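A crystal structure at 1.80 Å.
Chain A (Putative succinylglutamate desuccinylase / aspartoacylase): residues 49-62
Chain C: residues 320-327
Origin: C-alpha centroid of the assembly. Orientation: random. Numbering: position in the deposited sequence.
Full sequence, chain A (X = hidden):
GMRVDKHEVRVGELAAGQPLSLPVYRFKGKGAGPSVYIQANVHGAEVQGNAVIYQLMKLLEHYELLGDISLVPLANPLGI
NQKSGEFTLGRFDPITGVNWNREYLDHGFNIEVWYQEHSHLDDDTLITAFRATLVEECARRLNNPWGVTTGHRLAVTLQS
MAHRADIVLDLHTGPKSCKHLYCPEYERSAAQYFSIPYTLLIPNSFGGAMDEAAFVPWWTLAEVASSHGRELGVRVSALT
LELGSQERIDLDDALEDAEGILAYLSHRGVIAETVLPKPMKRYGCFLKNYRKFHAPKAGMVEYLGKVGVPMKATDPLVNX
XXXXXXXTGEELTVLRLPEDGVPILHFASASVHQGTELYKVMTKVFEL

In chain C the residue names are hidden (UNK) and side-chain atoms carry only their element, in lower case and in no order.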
# COMPACT_ATOMS: atom_id res chain seq x y z
N GLY A 49 -0.56 -2.87 23.69
CA GLY A 49 0.11 -3.93 24.41
C GLY A 49 1.47 -3.55 24.96
O GLY A 49 1.90 -4.12 25.93
N ASN A 50 2.19 -2.65 24.29
CA ASN A 50 3.49 -2.19 24.75
C ASN A 50 3.33 -1.38 26.05
O ASN A 50 4.12 -1.52 26.98
CB ASN A 50 4.15 -1.33 23.70
CG ASN A 50 4.47 -2.10 22.44
OD1 ASN A 50 5.10 -3.19 22.50
ND2 ASN A 50 3.99 -1.60 21.31
N ALA A 51 2.31 -0.52 26.07
CA ALA A 51 1.99 0.27 27.26
C ALA A 51 1.59 -0.63 28.43
O ALA A 51 1.99 -0.37 29.56
CB ALA A 51 0.94 1.33 26.94
N VAL A 52 0.88 -1.74 28.15
CA VAL A 52 0.51 -2.71 29.19
C VAL A 52 1.75 -3.38 29.76
O VAL A 52 1.87 -3.51 30.97
CB VAL A 52 -0.52 -3.75 28.61
CG1 VAL A 52 -0.89 -4.84 29.63
CG2 VAL A 52 -1.79 -2.97 28.10
N ILE A 53 2.68 -3.78 28.89
CA ILE A 53 3.97 -4.38 29.32
C ILE A 53 4.75 -3.36 30.16
O ILE A 53 5.29 -3.74 31.20
CB ILE A 53 4.79 -4.94 28.11
CG1 ILE A 53 4.14 -6.24 27.60
CG2 ILE A 53 6.27 -5.23 28.49
CD1 ILE A 53 4.82 -6.87 26.34
N TYR A 54 4.80 -2.11 29.72
CA TYR A 54 5.47 -1.04 30.46
C TYR A 54 4.91 -0.93 31.88
O TYR A 54 5.65 -0.99 32.88
CB TYR A 54 5.30 0.29 29.76
CG TYR A 54 5.86 1.49 30.53
CD1 TYR A 54 7.21 1.82 30.45
CD2 TYR A 54 5.03 2.29 31.32
CE1 TYR A 54 7.71 2.91 31.13
CE2 TYR A 54 5.53 3.34 32.01
CZ TYR A 54 6.87 3.65 31.91
OH TYR A 54 7.36 4.72 32.58
N GLN A 55 3.59 -0.86 31.97
CA GLN A 55 2.91 -0.72 33.30
C GLN A 55 3.10 -1.96 34.13
O GLN A 55 3.33 -1.87 35.35
CB GLN A 55 1.44 -0.40 33.13
CG GLN A 55 1.10 0.95 32.46
CD GLN A 55 1.45 2.18 33.31
OE1 GLN A 55 2.41 2.16 34.09
NE2 GLN A 55 0.70 3.30 33.09
N LEU A 56 3.00 -3.13 33.51
CA LEU A 56 3.18 -4.36 34.25
C LEU A 56 4.60 -4.46 34.86
O LEU A 56 4.77 -4.80 36.05
CB LEU A 56 2.81 -5.53 33.35
CG LEU A 56 2.84 -6.90 33.99
CD1 LEU A 56 1.89 -6.97 35.24
CD2 LEU A 56 2.54 -7.94 32.94
N MSE A 57 5.62 -4.12 34.08
CA MSE A 57 6.98 -4.16 34.56
C MSE A 57 7.19 -3.13 35.68
O MSE A 57 7.88 -3.43 36.64
CB MSE A 57 8.00 -4.00 33.42
CG MSE A 57 7.94 -5.17 32.46
SE MSE A 57 9.46 -5.16 31.22
CE MSE A 57 9.08 -3.51 30.35
N LYS A 58 6.57 -1.97 35.59
CA LYS A 58 6.68 -0.99 36.68
C LYS A 58 6.06 -1.56 37.96
O LYS A 58 6.62 -1.41 39.05
CB LYS A 58 6.03 0.34 36.28
CG LYS A 58 6.80 1.17 35.22
CD LYS A 58 8.12 1.71 35.76
CE LYS A 58 8.92 2.51 34.76
NZ LYS A 58 10.14 3.08 35.41
N LEU A 59 4.91 -2.21 37.84
CA LEU A 59 4.25 -2.82 39.00
C LEU A 59 5.05 -3.99 39.54
O LEU A 59 5.26 -4.06 40.75
CB LEU A 59 2.84 -3.30 38.65
CG LEU A 59 1.78 -2.26 38.33
CD1 LEU A 59 0.54 -2.94 37.76
CD2 LEU A 59 1.45 -1.45 39.57
N LEU A 60 5.49 -4.91 38.68
CA LEU A 60 6.22 -6.12 39.11
C LEU A 60 7.44 -5.82 39.96
O LEU A 60 7.87 -6.65 40.77
CB LEU A 60 6.65 -6.99 37.93
CG LEU A 60 5.51 -7.78 37.28
CD1 LEU A 60 6.00 -8.40 35.96
CD2 LEU A 60 4.82 -8.82 38.21
N GLU A 61 8.00 -4.63 39.76
CA GLU A 61 9.17 -4.17 40.51
C GLU A 61 8.89 -4.01 41.99
O GLU A 61 9.82 -3.74 42.74
CB GLU A 61 9.76 -2.87 39.89
CG GLU A 61 10.43 -3.15 38.52
CD GLU A 61 10.78 -1.90 37.70
OE1 GLU A 61 10.83 -0.79 38.32
OE2 GLU A 61 11.01 -2.05 36.44
N HIS A 62 7.64 -4.16 42.43
CA HIS A 62 7.27 -4.06 43.84
C HIS A 62 6.53 -5.30 44.37
O HIS A 62 5.85 -5.24 45.39
CB HIS A 62 6.40 -2.83 44.06
CG HIS A 62 6.98 -1.59 43.46
ND1 HIS A 62 8.25 -1.14 43.76
CD2 HIS A 62 6.47 -0.72 42.55
CE1 HIS A 62 8.51 -0.05 43.06
NE2 HIS A 62 7.44 0.23 42.32
N UNK C 320 6.02 10.18 24.76
CA UNK C 320 6.74 9.35 23.80
C UNK C 320 7.26 8.13 24.59
O UNK C 320 8.13 8.24 25.45
c UNK C 320 7.85 10.14 23.13
c UNK C 320 9.87 10.15 21.59
c UNK C 320 8.58 9.42 21.98
c UNK C 320 7.64 9.24 20.79
N UNK C 321 6.71 6.96 24.26
CA UNK C 321 6.95 5.70 24.94
C UNK C 321 7.86 4.80 24.10
O UNK C 321 7.61 4.56 22.92
c UNK C 321 5.62 4.99 25.19
c UNK C 321 4.25 2.93 25.76
c UNK C 321 6.13 3.78 27.37
c UNK C 321 5.64 3.63 25.89
N UNK C 322 8.91 4.32 24.75
CA UNK C 322 9.96 3.51 24.10
C UNK C 322 10.28 2.26 24.91
O UNK C 322 11.18 2.25 25.78
n UNK C 322 12.26 4.39 21.10
n UNK C 322 13.15 6.14 19.91
n UNK C 322 14.36 4.21 20.21
c UNK C 322 13.25 4.93 20.41
c UNK C 322 11.23 4.39 23.93
c UNK C 322 11.03 5.08 21.49
c UNK C 322 11.14 5.55 22.92
N UNK C 323 9.58 1.17 24.58
CA UNK C 323 9.78 -0.11 25.29
C UNK C 323 11.14 -0.76 25.02
O UNK C 323 11.61 -1.57 25.79
c UNK C 323 7.90 -1.58 27.32
c UNK C 323 7.48 -1.05 25.92
c UNK C 323 6.84 0.35 25.99
c UNK C 323 8.69 -1.13 24.97
N UNK C 324 11.74 -0.37 23.90
CA UNK C 324 13.09 -0.80 23.55
C UNK C 324 14.15 -0.12 24.44
O UNK C 324 15.31 -0.53 24.47
o UNK C 324 14.23 1.48 21.12
c UNK C 324 13.36 -0.52 22.06
c UNK C 324 13.25 0.95 21.70
o UNK C 324 12.19 1.57 21.90
N UNK C 325 13.77 0.93 25.14
CA UNK C 325 14.67 1.69 26.00
C UNK C 325 14.27 1.60 27.47
O UNK C 325 14.69 2.44 28.28
c UNK C 325 14.64 3.13 25.56
c UNK C 325 16.34 2.68 23.71
c UNK C 325 15.01 3.38 24.10
c UNK C 325 15.08 4.86 23.82
N UNK C 326 13.46 0.58 27.82
CA UNK C 326 12.98 0.42 29.18
C UNK C 326 14.16 0.30 30.12
O UNK C 326 15.11 -0.43 29.84
c UNK C 326 10.38 -0.16 30.97
o UNK C 326 9.69 -0.97 34.44
c UNK C 326 11.45 -1.74 33.00
c UNK C 326 12.06 -1.69 31.72
c UNK C 326 11.52 -0.90 30.69
c UNK C 326 10.32 -0.97 33.23
c UNK C 326 9.77 -0.20 32.23
c UNK C 326 12.15 -0.83 29.34
N UNK C 327 14.06 0.97 31.28
CA UNK C 327 15.14 0.96 32.28
C UNK C 327 16.11 2.12 32.14
O UNK C 327 17.08 2.20 32.85

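Position 320 of chain C carries four side-chain carbons, forked at the second. It lies in the last part of a strand and touches nothing on the chain A stretch. The fork identifies Leu C320.

Position 321 has the same four carbons and the same fork, one bond beyond CB. Its CA-to-CB bond points toward the helix of chain A. One terminal carbon lies over a face of the Tyr A54 ring, and the other approaches Ala A51. This is Leu C321. Leu C321 CD1 sits 4.0 Å from the centroid of the Tyr A54 ring, a CH-pi contact. Leu C321 CD2 is 3.9 Å from Ala A51 CB.

The CA-to-CB bond at position 322 points away from the chain A stretch. Three carbons lead to a nitrogen, then to a carbon bearing two more nitrogens. That is a guanidinium group, so the residue is Arg C322.

Position 323 again shows four carbons forked at the second, and its CA-to-CB bond points toward the chain A stretch. Its terminal carbons meet Asn A50, Ile A53, Tyr A54 and Met A57. It is Leu C323. Leu C323 CD2 is 3.4 Å from Asn A50 O, a packing contact. That oxygen already accepts the helix bond from Tyr A54 N. Leu C323 CD1 lies 3.8 Å from Met A57 CE and 4.0 Å from Tyr A54 CB.

Position 324 has two carbons, the second carrying two oxygens. This short carboxylate is Asp C324. It is out of reach of the chain A stretch and turns back to Arg C322. Arg C322 NE to Asp C324 OD1 and Arg C322 NH2 to Asp C324 OD2 are both 2.9 Å, a two-pronged salt bridge within the chain C stretch.

Position 325 has four carbons forked at the second, with no contact to the chain A stretch. It is Leu C325. Leu C325 N makes a backbone hydrogen bond to Arg C322 O at 3.0 Å.

Position 326 has one carbon, then a six-carbon ring bearing one oxygen. The ring reaches Tyr A54 and Met A57, and its oxygen reaches Glu A61. It is Tyr C326. Tyr C326 OH donates a hydrogen bond to Glu A61 OE2 at 2.6 Å. Met A57, a selenomethionine, places CE over the ring face, 3.5 Å from the centroid of the Tyr C326 ring.

Position 327 has no side-chain atoms and is Gly C327. Its phi of 93° would jam a CB against the preceding carbonyl.

The contact is mainly apolar. Leu C321, Leu C323 and Tyr C326 pack along the helix, burying 449 Å² over both sides. Tyr C326 is covered most. Its hydroxyl makes the only hydrogen bond between the stretches, at the Glu A61 end.

Chain C (320-327) LLRLDLYG
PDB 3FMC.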